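Local coordinates for putative 6-phosphogluconolactonase (Neisseria gonorrhoeae, PDB 3LHI), which probably hydrolyses 6-phosphogluconolactone to 6-phosphogluconate, the second step in the oxidative stage of the pentose phosphate pathway, at residues Ala142-Lys147 against Asp181-Thr186; Leu191-Glu196 against Ala200-Ala205; Ser216-Leu219 against Gly223-Cys226. All blocks are in the same frame, centred on the assembly; numbering follows the deposited sequence. Where two conformers were deposited one is given.

Contact 1. Residues Ala142-Lys147 against Asp181-Thr186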
ATOM      1  N   ALA A 142      -1.676   5.533   1.334  1.00 10.76           N
ATOM      2  CA  ALA A 142      -0.243   5.468   1.075  1.00 10.61           C
ATOM      3  C   ALA A 142       0.457   6.505   1.958  1.00 10.67           C
ATOM      4  O   ALA A 142       0.160   6.514   3.152  1.00 11.64           O
ATOM      5  CB  ALA A 142       0.024   5.567  -0.436  1.00 11.74           C
ATOM      6  N   SER A 143       1.389   7.293   1.434  1.00 10.87           N
ATOM      7  CA  SER A 143       1.872   8.437   2.173  1.00  9.64           C
ATOM      8  C   SER A 143       1.469   9.703   1.405  1.00 10.16           C
ATOM      9  O   SER A 143       2.209  10.702   1.408  1.00 11.26           O
ATOM     10  CB  SER A 143       3.365   8.361   2.484  1.00 10.58           C
ATOM     11  OG  SER A 143       3.637   7.552   3.636  1.00 11.39           O
ATOM     12  N   ILE A 144       0.246   9.714   0.875  1.00 11.46           N
ATOM     13  CA  ILE A 144      -0.334  10.920   0.291  1.00 11.34           C
ATOM     14  C   ILE A 144      -1.118  11.627   1.409  1.00 12.12           C
ATOM     15  O   ILE A 144      -2.278  11.360   1.662  1.00 13.06           O
ATOM     16  CB  ILE A 144      -1.218  10.606  -0.906  1.00 11.26           C
ATOM     17  CG1 ILE A 144      -0.439   9.793  -1.924  1.00 12.49           C
ATOM     18  CG2 ILE A 144      -1.753  11.920  -1.494  1.00 12.83           C
ATOM     19  CD1 ILE A 144      -1.318   9.256  -3.114  1.00 15.05           C
ATOM     20  N   PHE A 145      -0.387  12.444   2.135  1.00 12.16           N
ATOM     21  CA  PHE A 145      -0.897  13.151   3.290  1.00 12.66           C
ATOM     22  C   PHE A 145      -1.463  14.538   2.880  1.00 12.23           C
ATOM     23  O   PHE A 145      -0.863  15.215   2.047  1.00 13.35           O
ATOM     24  CB  PHE A 145       0.220  13.380   4.301  1.00 13.79           C
ATOM     25  CG  PHE A 145       0.563  12.163   5.136  1.00 12.21           C
ATOM     26  CD1 PHE A 145      -0.084  11.952   6.318  1.00 13.69           C
ATOM     27  CD2 PHE A 145       1.547  11.253   4.728  1.00 12.62           C
ATOM     28  CE1 PHE A 145       0.238  10.823   7.102  1.00 13.83           C
ATOM     29  CE2 PHE A 145       1.851  10.142   5.474  1.00 12.82           C
ATOM     30  CZ  PHE A 145       1.193   9.923   6.681  1.00 13.25           C
ATOM     31  N   PRO A 146      -2.605  14.932   3.452  1.00 13.15           N
ATOM     32  CA  PRO A 146      -3.272  16.157   2.968  1.00 13.88           C
ATOM     33  C   PRO A 146      -2.495  17.452   3.158  1.00 14.85           C
ATOM     34  O   PRO A 146      -2.697  18.395   2.380  1.00 17.26           O
ATOM     35  CB  PRO A 146      -4.571  16.158   3.744  1.00 14.38           C
ATOM     36  CG  PRO A 146      -4.264  15.371   5.002  1.00 14.37           C
ATOM     37  CD  PRO A 146      -3.351  14.295   4.550  1.00 13.62           C
ATOM     38  N   LYS A 147      -1.613  17.540   4.142  1.00 14.30           N
ATOM     39  CA  LYS A 147      -0.801  18.747   4.353  1.00 14.77           C
ATOM     40  C   LYS A 147       0.589  18.667   3.747  1.00 15.19           C
ATOM     41  O   LYS A 147       1.386  19.586   3.862  1.00 17.30           O
ATOM     42  CB  LYS A 147      -0.690  19.069   5.866  1.00 16.69           C
ATOM     43  CG  LYS A 147      -2.047  19.293   6.506  1.00 21.23           C
ATOM     44  CD  LYS A 147      -1.922  19.818   7.898  1.00 27.38           C
ATOM     45  CE  LYS A 147      -3.322  20.100   8.517  1.00 34.41           C
ATOM     46  NZ  LYS A 147      -4.544  19.494   7.795  1.00 41.33           N
ATOM     47  N   ASP A 181      -1.606   8.458  -9.641  1.00 10.88           N
ATOM     48  CA  ASP A 181      -1.584   7.780 -10.960  1.00 11.86           C
ATOM     49  C   ASP A 181      -1.218   6.330 -10.818  1.00 11.75           C
ATOM     50  O   ASP A 181      -1.825   5.458 -11.467  1.00 11.85           O
ATOM     51  CB  ASP A 181      -0.612   8.515 -11.896  1.00 12.48           C
ATOM     52  CG  ASP A 181      -0.496   7.870 -13.247  1.00 13.70           C
ATOM     53  OD1 ASP A 181       0.385   7.005 -13.414  1.00 14.69           O
ATOM     54  OD2 ASP A 181      -1.263   8.281 -14.115  1.00 14.54           O
ATOM     55  N   ALA A 182      -0.199   6.035 -10.046  1.00 10.90           N
ATOM     56  CA  ALA A 182       0.260   4.670  -9.860  1.00 11.22           C
ATOM     57  C   ALA A 182      -0.840   3.820  -9.224  1.00 10.84           C
ATOM     58  O   ALA A 182      -1.051   2.670  -9.644  1.00 11.97           O
ATOM     59  CB  ALA A 182       1.567   4.611  -9.004  1.00 12.22           C
ATOM     60  N   ILE A 183      -1.517   4.361  -8.225  1.00  9.60           N
ATOM     61  CA  ILE A 183      -2.611   3.646  -7.580  1.00 10.36           C
ATOM     62  C   ILE A 183      -3.726   3.381  -8.532  1.00 11.90           C
ATOM     63  O   ILE A 183      -4.222   2.246  -8.642  1.00 12.41           O
ATOM     64  CB  ILE A 183      -3.126   4.454  -6.329  1.00 11.00           C
ATOM     65  CG1 ILE A 183      -2.023   4.532  -5.295  1.00 10.47           C
ATOM     66  CG2 ILE A 183      -4.446   3.897  -5.793  1.00 11.97           C
ATOM     67  CD1 ILE A 183      -2.330   5.528  -4.104  1.00 12.84           C
ATOM     68  N   ALA A 184      -4.114   4.418  -9.287  1.00 12.71           N
ATOM     69  CA  ALA A 184      -5.259   4.335 -10.172  1.00 13.97           C
ATOM     70  C   ALA A 184      -5.046   3.319 -11.300  1.00 13.13           C
ATOM     71  O   ALA A 184      -6.046   2.784 -11.803  1.00 17.77           O
ATOM     72  CB  ALA A 184      -5.588   5.699 -10.750  1.00 15.06           C
ATOM     73  N   HIS A 185      -3.799   3.104 -11.690  1.00 13.64           N
ATOM     74  CA  HIS A 185      -3.477   2.200 -12.797  1.00 13.44           C
ATOM     75  C   HIS A 185      -3.065   0.813 -12.347  1.00 13.99           C
ATOM     76  O   HIS A 185      -2.552  -0.013 -13.115  1.00 16.28           O
ATOM     77  CB  HIS A 185      -2.449   2.820 -13.753  1.00 13.65           C
ATOM     78  CG  HIS A 185      -2.986   3.999 -14.467  1.00 15.07           C
ATOM     79  ND1 HIS A 185      -3.038   5.247 -13.879  1.00 15.75           N
ATOM     80  CD2 HIS A 185      -3.600   4.110 -15.673  1.00 16.94           C
ATOM     81  CE1 HIS A 185      -3.632   6.092 -14.717  1.00 16.68           C
ATOM     82  NE2 HIS A 185      -3.978   5.423 -15.813  1.00 15.98           N
ATOM     83  N   THR A 186      -3.319   0.514 -11.072  1.00 12.63           N
ATOM     84  CA  THR A 186      -3.138  -0.822 -10.528  1.00 12.29           C
ATOM     85  C   THR A 186      -4.438  -1.612 -10.834  1.00 13.69           C
ATOM     86  O   THR A 186      -5.524  -1.164 -10.542  1.00 15.45           O
ATOM     87  CB  THR A 186      -2.876  -0.774  -9.014  1.00 12.00           C
ATOM     88  OG1 THR A 186      -1.634  -0.092  -8.809  1.00 13.21           O
ATOM     89  CG2 THR A 186      -2.754  -2.169  -8.483  1.00 12.76           C
TER
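Ile144 and Ile183 reach for each other end-on, and their delta methyls carry most of this small apolar contact: CD1 of Ile144 stands 4.0 Å from CD1 of Ile183. Both side chains take the same shape. In each, CG1 lies anti to the carbonyl carbon (chi1 -55° in Ile144, -64° in Ile183) and chi2 is extended, which carries the methyl well out from the backbone and lets the two segments meet by their tips, although the nearest alpha carbons, Ala142 CA and Ile183 CA, are 9.2 Å apart. Ala142 adds its CB at 4.4 Å from Ile183 CD1, so this one methyl faces two residues of the loop.

No hydrogen bond crosses between the segments. The polar interactions lie within 181-186 and tie off the end of the helix. His185, the first residue to leave helical geometry, turns its ring back so that ND1 donates to Asp181 O at 2.7 Å, with the acceptor in the ring plane. This near-straight bond (164°) should help fix the rotation of the imidazole, while Asp181 O is gripped by a second donor, His185 N. One residue further along, Thr186 OG1 donates to Ala182 O at 2.9 Å.

The contact braces the loop that follows strand 130-133, a parallel strand inside the Rossmann-like sheet, against the short helix 180-184. Ser143 OG ties the same loop to Asp69 and Arg175. Ala142 and Ile144 also rest on Ser177 of strand 175-178, and Ile183 packs on Leu131 and Leu133 of strand 130-133.

Contact 2. Residues Leu191-Glu196 against Ala200-Ala205; sequences LAIQGE and AVFDQA
The chain runs from strand 188-194 straight into helix 196-206, whose first turn is closed by Ala200 N donating to Glu196 O at 2.8 Å. That bond is moderately bent, with an N-H...O angle of 151°. Farther from the turn the strand and helix stand apart, the alpha carbons of Ile193 and Phe202 being 8.7 Å from each other, and Phe202 fills the interval. Its CG lies anti to the backbone N (chi1 179°), which sends the ring out toward the strand. Leu191 slides past it in the opposite direction, CD2 coming within 3.8 Å of Phe202 CE1. Ile193 crosses the aromatic side chain at about a right angle, its CD1 3.9 Å from Phe202 CB and little farther from CG.

This is a beta-alpha unit of a Rossmann-like fold: the parallel strand turns at Gly195, the N-cap residue, and the helix packs back on the sheet. Gly195 has a positive phi that suits a residue without a side chain. The ring of Phe202 also meets Phe3 edge-to-face and touches Val228 of strand 226-231. Asp203 sets OD1 at the edge of the Phe202 ring, in its plane, and its OD2 forms a salt bridge with Lys199.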
ATOM      1  N   LEU A 191      -8.729  -1.956  -0.070  1.00 14.93           N
ATOM      2  CA  LEU A 191      -8.577  -1.062   1.087  1.00 13.97           C
ATOM      3  C   LEU A 191      -8.993  -1.873   2.315  1.00 16.54           C
ATOM      4  O   LEU A 191     -10.125  -2.424   2.340  1.00 17.96           O
ATOM      5  CB  LEU A 191      -9.475   0.175   0.941  1.00 15.04           C
ATOM      6  CG  LEU A 191      -9.483   1.105   2.165  1.00 16.00           C
ATOM      7  CD1 LEU A 191      -8.117   1.711   2.433  1.00 16.91           C
ATOM      8  CD2 LEU A 191     -10.517   2.208   1.964  1.00 18.43           C
ATOM      9  N   ALA A 192      -8.134  -1.915   3.314  1.00 15.04           N
ATOM     10  CA  ALA A 192      -8.446  -2.538   4.581  1.00 16.53           C
ATOM     11  C   ALA A 192      -8.454  -1.511   5.681  1.00 17.14           C
ATOM     12  O   ALA A 192      -7.494  -0.761   5.839  1.00 17.92           O
ATOM     13  CB  ALA A 192      -7.396  -3.582   4.898  1.00 19.55           C
ATOM     14  N   ILE A 193      -9.582  -1.428   6.388  1.00 17.18           N
ATOM     15  CA  ILE A 193      -9.778  -0.473   7.472  1.00 18.14           C
ATOM     16  C   ILE A 193     -10.490  -1.172   8.624  1.00 21.29           C
ATOM     17  O   ILE A 193     -11.192  -2.141   8.415  1.00 20.45           O
ATOM     18  CB  ILE A 193     -10.537   0.779   6.991  1.00 17.19           C
ATOM     19  CG1 ILE A 193     -11.809   0.438   6.229  1.00 20.11           C
ATOM     20  CG2 ILE A 193      -9.603   1.783   6.255  1.00 19.27           C
ATOM     21  CD1 ILE A 193     -12.839   1.575   6.182  1.00 23.11           C
ATOM     22  N   GLN A 194     -10.289  -0.649   9.823  1.00 22.44           N
ATOM     23  CA  GLN A 194     -10.905  -1.214  11.026  1.00 24.38           C
ATOM     24  C   GLN A 194     -11.442  -0.114  11.962  1.00 24.10           C
ATOM     25  O   GLN A 194     -10.779   0.934  12.180  1.00 24.36           O
ATOM     26  CB  GLN A 194      -9.887  -2.117  11.729  1.00 28.33           C
ATOM     27  CG  GLN A 194     -10.396  -2.791  12.978  1.00 34.26           C
ATOM     28  CD  GLN A 194      -9.370  -3.723  13.619  1.00 40.70           C
ATOM     29  OE1 GLN A 194      -8.375  -4.133  13.000  1.00 45.57           O
ATOM     30  NE2 GLN A 194      -9.635  -4.087  14.865  1.00 47.19           N
ATOM     31  N   GLY A 195     -12.674  -0.316  12.469  1.00 25.12           N
ATOM     32  CA  GLY A 195     -13.181   0.562  13.567  1.00 25.16           C
ATOM     33  C   GLY A 195     -14.106   1.678  13.129  1.00 27.61           C
ATOM     34  O   GLY A 195     -14.009   2.173  11.996  1.00 28.57           O
ATOM     35  N   GLU A 196     -14.994   2.108  14.047  1.00 25.58           N
ATOM     36  CA  GLU A 196     -16.035   3.043  13.674  1.00 28.30           C
ATOM     37  C   GLU A 196     -15.471   4.408  13.283  1.00 25.03           C
ATOM     38  O   GLU A 196     -16.074   5.114  12.459  1.00 28.30           O
ATOM     39  CB  GLU A 196     -17.097   3.148  14.803  1.00 32.54           C
ATOM     40  CG  GLU A 196     -16.590   3.701  16.145  1.00 41.05           C
ATOM     41  CD  GLU A 196     -17.405   3.202  17.375  1.00 48.80           C
ATOM     42  OE1 GLU A 196     -18.541   2.665  17.206  1.00 54.04           O
ATOM     43  OE2 GLU A 196     -16.880   3.340  18.513  1.00 55.48           O
ATOM     44  N   ALA A 200     -16.295   6.158   9.831  1.00 25.99           N
ATOM     45  CA  ALA A 200     -16.851   7.536   9.691  1.00 26.79           C
ATOM     46  C   ALA A 200     -16.069   8.419   8.700  1.00 24.68           C
ATOM     47  O   ALA A 200     -16.638   9.023   7.774  1.00 25.65           O
ATOM     48  CB  ALA A 200     -17.002   8.227  11.076  1.00 29.17           C
ATOM     49  N   VAL A 201     -14.752   8.327   8.784  1.00 25.68           N
ATOM     50  CA  VAL A 201     -13.879   9.034   7.852  1.00 24.48           C
ATOM     51  C   VAL A 201     -14.019   8.489   6.430  1.00 22.54           C
ATOM     52  O   VAL A 201     -14.120   9.254   5.462  1.00 23.75           O
ATOM     53  CB  VAL A 201     -12.449   8.901   8.333  1.00 25.10           C
ATOM     54  CG1 VAL A 201     -11.472   9.486   7.284  1.00 24.83           C
ATOM     55  CG2 VAL A 201     -12.275   9.583   9.692  1.00 27.29           C
ATOM     56  N   PHE A 202     -14.031   7.155   6.296  1.00 21.43           N
ATOM     57  CA  PHE A 202     -14.347   6.549   5.018  1.00 20.80           C
ATOM     58  C   PHE A 202     -15.670   7.094   4.417  1.00 22.06           C
ATOM     59  O   PHE A 202     -15.734   7.428   3.214  1.00 21.20           O
ATOM     60  CB  PHE A 202     -14.398   5.023   5.116  1.00 20.36           C
ATOM     61  CG  PHE A 202     -14.738   4.377   3.837  1.00 20.38           C
ATOM     62  CD1 PHE A 202     -13.749   4.032   2.924  1.00 20.07           C
ATOM     63  CD2 PHE A 202     -16.058   4.142   3.494  1.00 22.22           C
ATOM     64  CE1 PHE A 202     -14.076   3.488   1.729  1.00 20.79           C
ATOM     65  CE2 PHE A 202     -16.383   3.584   2.267  1.00 22.88           C
ATOM     66  CZ  PHE A 202     -15.361   3.244   1.386  1.00 21.09           C
ATOM     67  N   ASP A 203     -16.723   7.127   5.240  1.00 23.79           N
ATOM     68  CA  ASP A 203     -18.013   7.582   4.703  1.00 26.76           C
ATOM     69  C   ASP A 203     -17.942   9.048   4.218  1.00 25.56           C
ATOM     70  O   ASP A 203     -18.493   9.389   3.147  1.00 28.25           O
ATOM     71  CB  ASP A 203     -19.119   7.365   5.732  1.00 29.55           C
ATOM     72  CG  ASP A 203     -19.461   5.884   5.948  1.00 32.52           C
ATOM     73  OD1 ASP A 203     -19.248   5.045   5.032  1.00 32.15           O
ATOM     74  OD2 ASP A 203     -19.962   5.575   7.058  1.00 38.95           O
ATOM     75  N   GLN A 204     -17.261   9.906   4.961  0.50 26.34           N
ATOM     76  CA  GLN A 204     -17.000  11.268   4.463  0.50 26.20           C
ATOM     77  C   GLN A 204     -16.269  11.205   3.118  0.50 26.73           C
ATOM     78  O   GLN A 204     -16.727  11.770   2.095  0.50 24.93           O
ATOM     79  CB  GLN A 204     -16.181  12.055   5.472  0.50 26.85           C
ATOM     80  CG  GLN A 204     -15.971  13.531   5.145  0.50 30.45           C
ATOM     81  CD  GLN A 204     -17.247  14.332   5.127  0.50 34.22           C
ATOM     82  OE1 GLN A 204     -18.154  14.116   5.947  0.50 35.38           O
ATOM     83  NE2 GLN A 204     -17.333  15.273   4.186  0.50 36.38           N
ATOM     84  N   ALA A 205     -15.162  10.460   3.084  1.00 25.07           N
ATOM     85  CA  ALA A 205     -14.381  10.429   1.853  1.00 24.27           C
ATOM     86  C   ALA A 205     -15.182   9.932   0.677  1.00 24.43           C
ATOM     87  O   ALA A 205     -14.958  10.354  -0.444  1.00 25.85           O
ATOM     88  CB  ALA A 205     -13.093   9.587   2.045  1.00 21.84           C
TER

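Contact 3. Residues Ser216-Leu219 against Gly223-Cys226; sequences SLVL and GVNC
In the conformer of Cys226 given, Val218 CG1 lies 3.6 Å from Cys226 SG, and the same methyl approaches Val224 CG1 at 4.1 Å. One branch of a single valine therefore serves both partners. It comes to lie there because CG1 is anti to the backbone N (chi1 175°). Val224 has the same rotamer, and the two valine side chains cross obliquely, methyl against methyl; Val224 CB also lies 3.8 Å from the carbonyl O of Val218. In that same conformer Cys226 SG has a second neighbour in Leu219, whose CD2 stands 4.0 Å away. The CA-CB bond of Leu219 heads away from residues 223-226, but the branch at CG brings that methyl back toward the sulfur.

Polar contact between the two backbones runs through water 1. It accepts from Cys226 N at 3.0 Å and can donate to Leu219 O at 3.2 Å, though it has more acceptors within reach than protons. No direct hydrogen bond joins the two segments.

Helix 215-219 and the loop after it complete the beta-alpha-beta crossover from strand 188-194 to its parallel neighbour 226-231. Cys226 is hydrogen-bonded through its backbone to Val4 of strand 3-8. Val218 also touches Leu180 of helix 180-184, while Leu219 packs on Phe202 of helix 196-206.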
ATOM      1  N   SER A 216     -10.267   9.899  -0.783  1.00 14.15           N
ATOM      2  CA  SER A 216     -11.391  10.277  -1.630  1.00 14.59           C
ATOM      3  C   SER A 216     -10.995  10.391  -3.084  1.00 14.37           C
ATOM      4  O   SER A 216     -11.839  10.227  -3.956  1.00 16.00           O
ATOM      5  CB  SER A 216     -12.037  11.616  -1.226  1.00 15.14           C
ATOM      6  OG  SER A 216     -11.226  12.723  -1.492  1.00 16.14           O
ATOM      7  N   LEU A 217      -9.743  10.740  -3.358  1.00 13.56           N
ATOM      8  CA  LEU A 217      -9.288  10.881  -4.735  1.00 14.23           C
ATOM      9  C   LEU A 217      -9.098   9.539  -5.432  1.00 14.57           C
ATOM     10  O   LEU A 217      -9.059   9.465  -6.672  1.00 15.31           O
ATOM     11  CB  LEU A 217      -8.013  11.709  -4.820  1.00 14.81           C
ATOM     12  CG  LEU A 217      -8.079  13.103  -4.166  1.00 17.04           C
ATOM     13  CD1 LEU A 217      -6.729  13.792  -4.379  1.00 20.27           C
ATOM     14  CD2 LEU A 217      -9.303  13.900  -4.634  1.00 21.29           C
ATOM     15  N   VAL A 218      -8.901   8.479  -4.634  1.00 14.60           N
ATOM     16  CA  VAL A 218      -8.843   7.123  -5.132  1.00 15.31           C
ATOM     17  C   VAL A 218     -10.244   6.578  -5.303  1.00 16.39           C
ATOM     18  O   VAL A 218     -10.550   6.034  -6.353  1.00 18.99           O
ATOM     19  CB  VAL A 218      -8.020   6.241  -4.175  1.00 13.11           C
ATOM     20  CG1 VAL A 218      -8.054   4.745  -4.647  1.00 16.63           C
ATOM     21  CG2 VAL A 218      -6.566   6.767  -3.969  1.00 14.54           C
ATOM     22  N   LEU A 219     -11.101   6.723  -4.304  1.00 16.17           N
ATOM     23  CA  LEU A 219     -12.467   6.181  -4.311  1.00 18.83           C
ATOM     24  C   LEU A 219     -13.276   6.730  -5.483  1.00 21.69           C
ATOM     25  O   LEU A 219     -14.090   6.013  -6.083  1.00 28.08           O
ATOM     26  CB  LEU A 219     -13.187   6.491  -2.983  1.00 20.20           C
ATOM     27  CG  LEU A 219     -12.609   5.840  -1.733  1.00 19.99           C
ATOM     28  CD1 LEU A 219     -13.356   6.361  -0.485  1.00 25.42           C
ATOM     29  CD2 LEU A 219     -12.689   4.315  -1.812  1.00 25.48           C
ATOM     30  N   GLY A 223     -12.231   4.650 -13.385  1.00 26.01           N
ATOM     31  CA  GLY A 223     -11.551   3.406 -13.657  1.00 26.66           C
ATOM     32  C   GLY A 223     -11.087   2.651 -12.447  1.00 26.15           C
ATOM     33  O   GLY A 223     -10.485   1.600 -12.601  1.00 29.00           O
ATOM     34  N   VAL A 224     -11.336   3.182 -11.242  1.00 24.21           N
ATOM     35  CA  VAL A 224     -10.895   2.527 -10.005  1.00 25.42           C
ATOM     36  C   VAL A 224     -12.148   2.013  -9.285  1.00 26.37           C
ATOM     37  O   VAL A 224     -13.125   2.751  -9.060  1.00 31.45           O
ATOM     38  CB  VAL A 224     -10.090   3.462  -9.058  1.00 22.68           C
ATOM     39  CG1 VAL A 224      -9.536   2.703  -7.824  1.00 24.15           C
ATOM     40  CG2 VAL A 224      -8.991   4.145  -9.817  1.00 24.08           C
ATOM     41  N   ASN A 225     -12.116   0.731  -8.961  1.00 24.94           N
ATOM     42  CA  ASN A 225     -13.152   0.052  -8.191  1.00 25.59           C
ATOM     43  C   ASN A 225     -12.509  -0.610  -6.978  1.00 25.04           C
ATOM     44  O   ASN A 225     -12.080  -1.758  -7.042  1.00 26.30           O
ATOM     45  CB  ASN A 225     -13.814  -1.017  -9.041  1.00 28.09           C
ATOM     46  CG  ASN A 225     -14.926  -1.774  -8.268  1.00 34.87           C
ATOM     47  OD1 ASN A 225     -15.609  -1.191  -7.404  1.00 41.50           O
ATOM     48  ND2 ASN A 225     -15.103  -3.064  -8.583  1.00 42.52           N
ATOM     49  N   CYS A 226     -12.446   0.122  -5.867  0.50 21.43           N
ATOM     50  CA  CYS A 226     -11.775  -0.365  -4.655  0.50 20.12           C
ATOM     51  C   CYS A 226     -12.574  -1.428  -3.912  0.50 19.17           C
ATOM     52  O   CYS A 226     -13.764  -1.219  -3.594  0.50 20.50           O
ATOM     53  CB  CYS A 226     -11.519   0.764  -3.645  0.50 19.87           C
ATOM     54  SG  CYS A 226     -10.355   1.972  -4.121  0.50 25.13           S
TER
HETATM   55  O   HOH W   1     -12.892   3.085  -5.853  1.00 40.01           O

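How the contacts relate
All three contacts are essentially buried, but contact 2 reaches the surface at Glu196 and Ala200, and the centre of contact 1 lies closest to the centre of the chain, about 9 Å away. Contacts 2 and 3 each join a helix to a chain-neighbouring strand or its approach, whereas contact 1 brings together parts 34 residues apart. The chemistry follows: methyls alone in contact 1, an aromatic ring plus a helical backbone bond in contact 2, methyls, sulfur and a bridging water in contact 3. Contact 3 stands between the others, with Val218 CG1 3.9 Å from Ile183 CG2 and Leu219 CD1 3.7 Å from Phe202 CE1; contacts 1 and 2 do not touch.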